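Local coordinates for protein thioredoxin Reductase (Burkholderia cenocepacia, PDB 4F82) that probably acts as a thiol-dependent peroxidase of the Prx5 group of peroxiredoxins, reducing hydrogen peroxide and organic hydroperoxides to water and alcohols, at residues V50-L55 and Y142-D147; P56-P61 and G98-D103; E85-S90 and R111-G116. One frame throughout, in Å; residues are numbered along the deposited sequence. Where two conformers were deposited one is given.

Interaction 1: V50-L55 and Y142-D147; sequences VVIFGL and YAMVID
The phenol ring of Y142 lies flat over the backbone of G54, whose CA sits 3.8 Å from the centroid of the Y142 ring in a CH-pi contact and whose N lies close above the same face. The ring is there because CG of Y142 stands between its own backbone N and carbonyl carbon (chi1 65°), which folds the phenol across the neighbouring strand; with no side chain on G54, the ring can come down onto the main chain. Next along this face, I52 runs beside M144, and I52 CD1 reaches M144 CE at 3.8 Å and, in the conformer given, also touches I146 CG1. On the opposite face V51 and V145 cross at a slant, CG2 against CG2, and CB of F53 touches CB of A143 while the F53 ring leads away to stack on Y71 of helix 61-80. Six backbone hydrogen bonds join the strands, with V50, I52 and G54 paired to I146, M144 and Y142; the bond from G54 N to Y142 O is the most bent, at 138°. With strand 85-90 on the other side of 50-55, this is an antiparallel pairing inside the central mixed sheet of a thioredoxin-like fold, as expected of a peroxiredoxin.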
loop_
_atom_site.group_PDB
_atom_site.type_symbol
_atom_site.label_atom_id
_atom_site.label_comp_id
_atom_site.label_asym_id
_atom_site.label_seq_id
_atom_site.Cartn_x
_atom_site.Cartn_y
_atom_site.Cartn_z
ATOM N N VAL A 50 1.083 -10.375 23.746
ATOM C CA VAL A 50 0.892 -9.458 22.600
ATOM C C VAL A 50 -0.501 -9.604 21.978
ATOM O O VAL A 50 -0.927 -10.704 21.675
ATOM C CB VAL A 50 1.934 -9.766 21.502
ATOM C CG1 VAL A 50 1.746 -8.872 20.239
ATOM C CG2 VAL A 50 3.339 -9.626 22.048
ATOM N N VAL A 51 -1.209 -8.500 21.792
ATOM C CA VAL A 51 -2.409 -8.530 20.969
ATOM C C VAL A 51 -2.027 -8.151 19.556
ATOM O O VAL A 51 -1.416 -7.099 19.350
ATOM C CB VAL A 51 -3.486 -7.493 21.450
ATOM C CG1 VAL A 51 -4.637 -7.402 20.423
ATOM C CG2 VAL A 51 -4.020 -7.835 22.862
ATOM N N ILE A 52 -2.379 -8.989 18.583
ATOM C CA ILE A 52 -2.186 -8.644 17.172
ATOM C C ILE A 52 -3.531 -8.541 16.496
ATOM O O ILE A 52 -4.312 -9.507 16.541
ATOM C CB ILE A 52 -1.379 -9.725 16.438
ATOM C CG1 ILE A 52 -0.018 -9.935 17.125
ATOM C CG2 ILE A 52 -1.155 -9.321 14.993
ATOM C CD1 ILE A 52 0.770 -11.169 16.551
ATOM N N PHE A 53 -3.836 -7.378 15.899
ATOM C CA PHE A 53 -5.038 -7.307 15.064
ATOM C C PHE A 53 -4.583 -7.003 13.623
ATOM O O PHE A 53 -3.722 -6.144 13.397
ATOM C CB PHE A 53 -6.107 -6.327 15.615
ATOM C CG PHE A 53 -5.705 -4.876 15.581
ATOM C CD1 PHE A 53 -6.152 -4.021 14.549
ATOM C CD2 PHE A 53 -4.872 -4.351 16.551
ATOM C CE1 PHE A 53 -5.787 -2.657 14.528
ATOM C CE2 PHE A 53 -4.493 -2.981 16.519
ATOM C CZ PHE A 53 -4.939 -2.138 15.508
ATOM N N GLY A 54 -5.071 -7.809 12.685
ATOM C CA GLY A 54 -4.752 -7.629 11.292
ATOM C C GLY A 54 -5.975 -7.028 10.624
ATOM O O GLY A 54 -7.120 -7.248 11.041
ATOM N N LEU A 55 -5.744 -6.280 9.561
ATOM C CA LEU A 55 -6.870 -5.650 8.853
ATOM C C LEU A 55 -6.464 -5.494 7.379
ATOM O O LEU A 55 -5.282 -5.649 7.043
ATOM C CB LEU A 55 -7.217 -4.304 9.532
ATOM C CG LEU A 55 -6.128 -3.327 9.984
ATOM C CD1 LEU A 55 -5.343 -2.689 8.787
ATOM C CD2 LEU A 55 -6.725 -2.234 10.856
ATOM N N TYR A 142 -8.819 -9.564 11.737
ATOM C CA TYR A 142 -8.862 -10.452 12.910
ATOM C C TYR A 142 -8.212 -9.853 14.143
ATOM O O TYR A 142 -7.505 -8.851 14.082
ATOM C CB TYR A 142 -8.152 -11.773 12.579
ATOM C CG TYR A 142 -6.678 -11.551 12.324
ATOM C CD1 TYR A 142 -5.750 -11.590 13.365
ATOM C CD2 TYR A 142 -6.224 -11.289 11.044
ATOM C CE1 TYR A 142 -4.388 -11.364 13.126
ATOM C CE2 TYR A 142 -4.867 -11.066 10.784
ATOM C CZ TYR A 142 -3.966 -11.106 11.831
ATOM O OH TYR A 142 -2.642 -10.893 11.538
ATOM N N ALA A 143 -8.407 -10.493 15.288
ATOM C CA ALA A 143 -7.518 -10.198 16.397
ATOM C C ALA A 143 -7.148 -11.488 17.109
ATOM O O ALA A 143 -7.989 -12.407 17.249
ATOM C CB ALA A 143 -8.117 -9.149 17.393
ATOM N N MET A 144 -5.889 -11.572 17.524
ATOM C CA MET A 144 -5.431 -12.694 18.340
ATOM C C MET A 144 -4.567 -12.239 19.501
ATOM O O MET A 144 -3.908 -11.191 19.446
ATOM C CB MET A 144 -4.667 -13.706 17.483
ATOM C CG MET A 144 -3.516 -13.129 16.678
ATOM S SD MET A 144 -2.882 -14.401 15.557
ATOM C CE MET A 144 -1.608 -13.446 14.718
ATOM N N VAL A 145 -4.592 -13.029 20.572
ATOM C CA VAL A 145 -3.752 -12.772 21.724
ATOM C C VAL A 145 -2.747 -13.930 21.796
ATOM O O VAL A 145 -3.098 -15.126 21.670
ATOM C CB VAL A 145 -4.584 -12.678 23.024
ATOM C CG1 VAL A 145 -3.676 -12.491 24.197
ATOM C CG2 VAL A 145 -5.638 -11.501 22.897
ATOM N N ILE A 146 -1.488 -13.537 21.981
ATOM C CA ILE A 146 -0.349 -14.437 21.918
ATOM C C ILE A 146 0.381 -14.391 23.234
ATOM O O ILE A 146 0.617 -13.310 23.779
ATOM C CB ILE A 146 0.633 -13.975 20.830
ATOM C CG1 ILE A 146 -0.157 -13.623 19.551
ATOM C CG2 ILE A 146 1.770 -15.027 20.628
ATOM C CD1 ILE A 146 -0.903 -14.801 18.950
ATOM N N ASP A 147 0.720 -15.555 23.754
ATOM C CA ASP A 147 1.431 -15.637 25.028
ATOM C C ASP A 147 2.227 -16.908 24.912
ATOM O O ASP A 147 1.694 -17.933 24.457
ATOM C CB ASP A 147 0.407 -15.696 26.174
ATOM C CG ASP A 147 0.997 -15.342 27.527
ATOM O OD1 ASP A 147 2.226 -15.061 27.628
ATOM O OD2 ASP A 147 0.204 -15.365 28.511
#

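Interaction 2: P56-P61 and G98-D103; sequences PGAFTP and GAWGRD
W100 of helix 94-103 lays its indole against the loop that leads from strand 49-55 into helix 61-80, the helix carrying C63, the predicted peroxidatic cysteine of this thioredoxin-like fold. With CG anti to the backbone N (chi1 -162°), the side chain leaves the helix toward the loop. CB comes first and meets F59 CE2 at 3.7 Å. Beyond it, CD1 stands over the centre of the F59 ring, although the two ring systems are oblique, with planes at 39°. CD2 and CE3 lie beneath the A58 methyl, CB of A58 being 3.5 Å from CE3 of W100. A58 CA sits almost exactly on the normal of the six-membered ring of W100, 3.4 Å from the centroid of that ring, a close CH-pi contact. NE1 and CE2 pass under the F59 backbone N; since NE1 and that N are both donors, no bond joins them, and NE1 instead gives its hydrogen to S64 OG. CH2, at the far end, comes near G57 O.

The loop that receives the indole is a type II turn from G57 to T60, its carbonyl at G57 taking a hydrogen bond from T60 OG1 at 2.8 Å. C63 also touches W100, so the indole packs against the active-site region as well as the turn. F59 and A99 reach the dimer contact too, packing on V96 and F59 of the second subunit, respectively. D103 OD2 meets the edge of the F59 ring near its plane, 3.4 Å from F59 CE1, the carboxylate turned almost perpendicular to the ring.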
loop_
_atom_site.group_PDB
_atom_site.type_symbol
_atom_site.label_atom_id
_atom_site.label_comp_id
_atom_site.label_asym_id
_atom_site.label_seq_id
_atom_site.Cartn_x
_atom_site.Cartn_y
_atom_site.Cartn_z
ATOM N N PRO A 56 -7.436 -5.220 6.490
ATOM C CA PRO A 56 -7.192 -5.239 5.045
ATOM C C PRO A 56 -6.307 -4.134 4.441
ATOM O O PRO A 56 -5.669 -4.400 3.423
ATOM C CB PRO A 56 -8.609 -5.142 4.457
ATOM C CG PRO A 56 -9.490 -5.751 5.497
ATOM C CD PRO A 56 -8.877 -5.267 6.799
ATOM N N GLY A 57 -6.293 -2.924 4.999
ATOM C CA GLY A 57 -5.423 -1.921 4.420
ATOM C C GLY A 57 -5.313 -0.593 5.141
ATOM O O GLY A 57 -6.329 -0.025 5.603
ATOM N N ALA A 58 -4.083 -0.070 5.196
ATOM C CA ALA A 58 -3.876 1.294 5.686
ATOM C C ALA A 58 -4.719 2.283 4.868
ATOM O O ALA A 58 -4.955 2.079 3.664
ATOM C CB ALA A 58 -2.391 1.674 5.620
ATOM N N PHE A 59 -5.159 3.356 5.535
ATOM C CA PHE A 59 -5.923 4.445 4.928
ATOM C C PHE A 59 -7.350 4.120 4.455
ATOM O O PHE A 59 -7.984 4.948 3.817
ATOM C CB PHE A 59 -5.104 5.100 3.814
ATOM C CG PHE A 59 -3.907 5.892 4.336
ATOM C CD1 PHE A 59 -4.077 7.182 4.843
ATOM C CD2 PHE A 59 -2.630 5.344 4.338
ATOM C CE1 PHE A 59 -2.998 7.906 5.329
ATOM C CE2 PHE A 59 -1.539 6.073 4.818
ATOM C CZ PHE A 59 -1.726 7.354 5.316
ATOM N N THR A 60 -7.852 2.925 4.752
ATOM C CA THR A 60 -9.218 2.557 4.350
ATOM C C THR A 60 -10.232 2.907 5.462
ATOM O O THR A 60 -9.854 3.096 6.622
ATOM C CB THR A 60 -9.323 1.045 3.874
ATOM O OG1 THR A 60 -9.020 0.156 4.959
ATOM C CG2 THR A 60 -8.383 0.769 2.720
ATOM N N PRO A 61 -11.521 3.023 5.105
ATOM C CA PRO A 61 -12.391 3.712 6.059
ATOM C C PRO A 61 -12.660 3.013 7.382
ATOM O O PRO A 61 -12.577 3.674 8.417
ATOM C CB PRO A 61 -13.685 3.901 5.271
ATOM C CG PRO A 61 -13.161 4.111 3.811
ATOM C CD PRO A 61 -12.080 3.045 3.729
ATOM N N GLY A 98 3.967 3.699 8.402
ATOM C CA GLY A 98 4.524 4.818 9.135
ATOM C C GLY A 98 3.682 6.087 9.042
ATOM O O GLY A 98 3.351 6.695 10.048
ATOM N N ALA A 99 3.331 6.486 7.828
ATOM C CA ALA A 99 2.533 7.683 7.607
ATOM C C ALA A 99 1.150 7.518 8.218
ATOM O O ALA A 99 0.595 8.453 8.796
ATOM C CB ALA A 99 2.406 7.942 6.100
ATOM N N TRP A 100 0.573 6.339 8.051
ATOM C CA TRP A 100 -0.742 6.082 8.625
ATOM C C TRP A 100 -0.696 6.177 10.142
ATOM O O TRP A 100 -1.588 6.780 10.751
ATOM C CB TRP A 100 -1.187 4.682 8.228
ATOM C CG TRP A 100 -2.654 4.408 8.355
ATOM C CD1 TRP A 100 -3.703 5.279 8.145
ATOM C CD2 TRP A 100 -3.231 3.159 8.716
ATOM N NE1 TRP A 100 -4.907 4.625 8.363
ATOM C CE2 TRP A 100 -4.639 3.320 8.701
ATOM C CE3 TRP A 100 -2.689 1.906 9.053
ATOM C CZ2 TRP A 100 -5.515 2.275 9.021
ATOM C CZ3 TRP A 100 -3.557 0.863 9.352
ATOM C CH2 TRP A 100 -4.956 1.054 9.329
ATOM N N GLY A 101 0.338 5.590 10.759
ATOM C CA GLY A 101 0.426 5.566 12.219
ATOM C C GLY A 101 0.532 6.986 12.763
ATOM O O GLY A 101 -0.049 7.306 13.790
ATOM N N ARG A 102 1.293 7.839 12.081
ATOM C CA ARG A 102 1.422 9.239 12.491
ATOM C C ARG A 102 0.064 9.940 12.346
ATOM O O ARG A 102 -0.342 10.713 13.219
ATOM C CB ARG A 102 2.484 9.962 11.658
ATOM C CG ARG A 102 3.926 9.516 11.944
ATOM C CD ARG A 102 4.975 10.481 11.301
ATOM N NE ARG A 102 4.841 10.565 9.837
ATOM C CZ ARG A 102 5.368 9.660 9.006
ATOM N NH1 ARG A 102 6.052 8.643 9.515
ATOM N NH2 ARG A 102 5.223 9.765 7.685
ATOM N N ASP A 103 -0.652 9.667 11.263
ATOM C CA ASP A 103 -1.971 10.283 11.117
ATOM C C ASP A 103 -2.885 9.852 12.273
ATOM O O ASP A 103 -3.671 10.653 12.760
ATOM C CB ASP A 103 -2.609 9.907 9.793
ATOM C CG ASP A 103 -2.114 10.736 8.657
ATOM O OD1 ASP A 103 -1.367 11.709 8.914
ATOM O OD2 ASP A 103 -2.489 10.425 7.501
#

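Interaction 3: E85-S90 and R111-G116; sequences EIWCVS and RMMADG
E85 and R111 form a salt bridge, R111 NH1 donating to E85 OE2 at 2.9 Å. The oxygen lies in the guanidinium plane but is met on its syn side, 27° out of the carboxylate plane, and the two flat groups stand at 78° to each other. The anti lone pair of the same oxygen takes a nearly straight bond (172°) from W87 NE1 at 2.8 Å, so two donors grip OE2. Outside the pair, E85 OE1 forms a salt bridge with K48, while R111 makes a hydrogen bond to Q44 through NH1 and a salt bridge to E23 through NH2.

From here the parallel strands are joined by backbone bonds: R111 N to I86 O, C88 N to R111 O, M113 N to C88 O and, just past the end of strand 111-114, D115 N to S90 O, with a weak one of 3.4 Å from S90 N to M113 O. Beside them, M113 bends at chi2 and chi3 and curls over the W87 indole: its CE stands over the six-membered ring, 4.0 Å from the centroid of that ring of W87, and its SD makes an oblique Met-aromatic contact with the five-membered ring. CG of M113 touches W87 CB at 3.8 Å. On the other face of the sheet, SD of M112 meets C88 CB at 3.9 Å.

The strands flank helix 94-103 in the sequence, making a beta-alpha-beta unit. Since E85 is held by the positive groups of R111 and K48 and by the indole N-H, its carboxylate would be expected to stay ionised; the bond from NE1, lying in the indole plane, fixes how the W87 ring is turned, while OE2 also receives the guanidinium.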
loop_
_atom_site.group_PDB
_atom_site.type_symbol
_atom_site.label_atom_id
_atom_site.label_comp_id
_atom_site.label_asym_id
_atom_site.label_seq_id
_atom_site.Cartn_x
_atom_site.Cartn_y
_atom_site.Cartn_z
ATOM N N GLU A 85 2.425 -5.606 24.368
ATOM C CA GLU A 85 2.353 -4.866 23.096
ATOM C C GLU A 85 1.069 -5.076 22.321
ATOM O O GLU A 85 0.464 -6.169 22.346
ATOM C CB GLU A 85 3.535 -5.199 22.181
ATOM C CG GLU A 85 4.882 -4.880 22.843
ATOM C CD GLU A 85 6.075 -5.194 21.963
ATOM O OE1 GLU A 85 7.215 -5.067 22.461
ATOM O OE2 GLU A 85 5.892 -5.581 20.780
ATOM N N ILE A 86 0.677 -4.031 21.598
ATOM C CA ILE A 86 -0.445 -4.147 20.655
ATOM C C ILE A 86 0.086 -3.879 19.250
ATOM O O ILE A 86 0.637 -2.813 18.985
ATOM C CB ILE A 86 -1.549 -3.130 20.954
ATOM C CG1 ILE A 86 -2.153 -3.333 22.348
ATOM C CG2 ILE A 86 -2.670 -3.262 19.943
ATOM C CD1 ILE A 86 -2.849 -2.026 22.913
ATOM N N TRP A 87 -0.041 -4.848 18.351
ATOM C CA TRP A 87 0.390 -4.633 16.971
ATOM C C TRP A 87 -0.789 -4.513 16.016
ATOM O O TRP A 87 -1.778 -5.225 16.132
ATOM C CB TRP A 87 1.193 -5.824 16.479
ATOM C CG TRP A 87 2.429 -6.196 17.247
ATOM C CD1 TRP A 87 2.952 -5.634 18.393
ATOM C CD2 TRP A 87 3.259 -7.285 16.905
ATOM N NE1 TRP A 87 4.113 -6.321 18.769
ATOM C CE2 TRP A 87 4.303 -7.353 17.873
ATOM C CE3 TRP A 87 3.226 -8.225 15.850
ATOM C CZ2 TRP A 87 5.333 -8.304 17.794
ATOM C CZ3 TRP A 87 4.242 -9.186 15.784
ATOM C CH2 TRP A 87 5.284 -9.211 16.755
ATOM N N CYS A 88 -0.686 -3.605 15.071
ATOM C CA CYS A 88 -1.601 -3.611 13.923
ATOM C C CYS A 88 -0.858 -4.221 12.730
ATOM O O CYS A 88 0.153 -3.677 12.267
ATOM C CB CYS A 88 -2.058 -2.201 13.590
ATOM S SG CYS A 88 -3.042 -2.118 12.047
ATOM N N VAL A 89 -1.344 -5.347 12.221
ATOM C CA VAL A 89 -0.685 -5.952 11.069
ATOM C C VAL A 89 -1.475 -5.688 9.786
ATOM O O VAL A 89 -2.694 -5.828 9.763
ATOM C CB VAL A 89 -0.515 -7.458 11.259
ATOM C CG1 VAL A 89 -0.086 -8.111 9.958
ATOM C CG2 VAL A 89 0.521 -7.736 12.369
ATOM N N SER A 90 -0.808 -5.264 8.716
ATOM C CA SER A 90 -1.530 -5.095 7.463
ATOM C C SER A 90 -0.606 -5.432 6.334
ATOM O O SER A 90 0.624 -5.321 6.475
ATOM C CB SER A 90 -2.041 -3.643 7.293
ATOM O OG SER A 90 -2.834 -3.496 6.099
ATOM N N ARG A 111 1.953 -0.676 17.726
ATOM C CA ARG A 111 3.040 -0.819 16.757
ATOM C C ARG A 111 2.403 -1.094 15.392
ATOM O O ARG A 111 1.532 -1.987 15.267
ATOM C CB ARG A 111 3.930 -1.973 17.134
ATOM C CG ARG A 111 4.675 -1.779 18.455
ATOM C CD ARG A 111 5.615 -2.936 18.731
ATOM N NE ARG A 111 6.725 -2.929 17.779
ATOM C CZ ARG A 111 7.605 -3.921 17.645
ATOM N NH1 ARG A 111 7.509 -5.003 18.416
ATOM N NH2 ARG A 111 8.599 -3.830 16.759
ATOM N N MET A 112 2.798 -0.314 14.387
ATOM C CA MET A 112 2.293 -0.472 13.016
ATOM C C MET A 112 3.240 -1.385 12.235
ATOM O O MET A 112 4.301 -0.956 11.755
ATOM C CB MET A 112 2.156 0.897 12.350
ATOM C CG MET A 112 1.286 1.862 13.196
ATOM S SD MET A 112 -0.426 1.289 13.541
ATOM C CE MET A 112 -1.228 1.496 11.926
ATOM N N MET A 113 2.846 -2.655 12.158
ATOM C CA MET A 113 3.689 -3.732 11.652
ATOM C C MET A 113 3.331 -4.078 10.194
ATOM O O MET A 113 2.292 -4.699 9.890
ATOM C CB MET A 113 3.600 -4.944 12.583
ATOM C CG MET A 113 3.930 -4.629 14.074
ATOM S SD MET A 113 5.655 -4.182 14.227
ATOM C CE MET A 113 6.350 -5.810 14.382
ATOM N N ALA A 114 4.215 -3.650 9.292
ATOM C CA ALA A 114 4.031 -3.815 7.853
ATOM C C ALA A 114 4.279 -5.262 7.435
ATOM O O ALA A 114 5.356 -5.801 7.662
ATOM C CB ALA A 114 5.036 -2.909 7.132
ATOM N N ASP A 115 3.299 -5.896 6.795
ATOM C CA ASP A 115 3.519 -7.220 6.219
ATOM C C ASP A 115 3.340 -7.046 4.699
ATOM O O ASP A 115 2.504 -7.712 4.073
ATOM C CB ASP A 115 2.453 -8.192 6.767
ATOM C CG ASP A 115 2.659 -9.626 6.299
ATOM O OD1 ASP A 115 3.817 -10.056 6.112
ATOM O OD2 ASP A 115 1.636 -10.338 6.086
ATOM N N GLY A 116 4.105 -6.133 4.101
ATOM C CA GLY A 116 3.817 -5.734 2.709
ATOM C C GLY A 116 4.043 -6.802 1.624
ATOM O O GLY A 116 3.600 -6.649 0.468
#

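Interactions 1 and 3 belong to one sheet: strand 49-55 pairs antiparallel with 137-147 on one side and parallel with 85-90 on the other, and 85-90 passes the pairing on to 111-114. Both are buried strand pairings held by backbone hydrogen bonds with apolar and CH-pi packing; interaction 3 differs in its charged cluster at one end. Interaction 2 lies farther from the centre of the chain, has no hydrogen bond between its segments and reaches the dimer contact. It joins the others through W100, whose CH2 lies 3.8 Å from L55 CD1 and which also packs on M112, so helix 94-103 packs on the sheet beside the active-site loop.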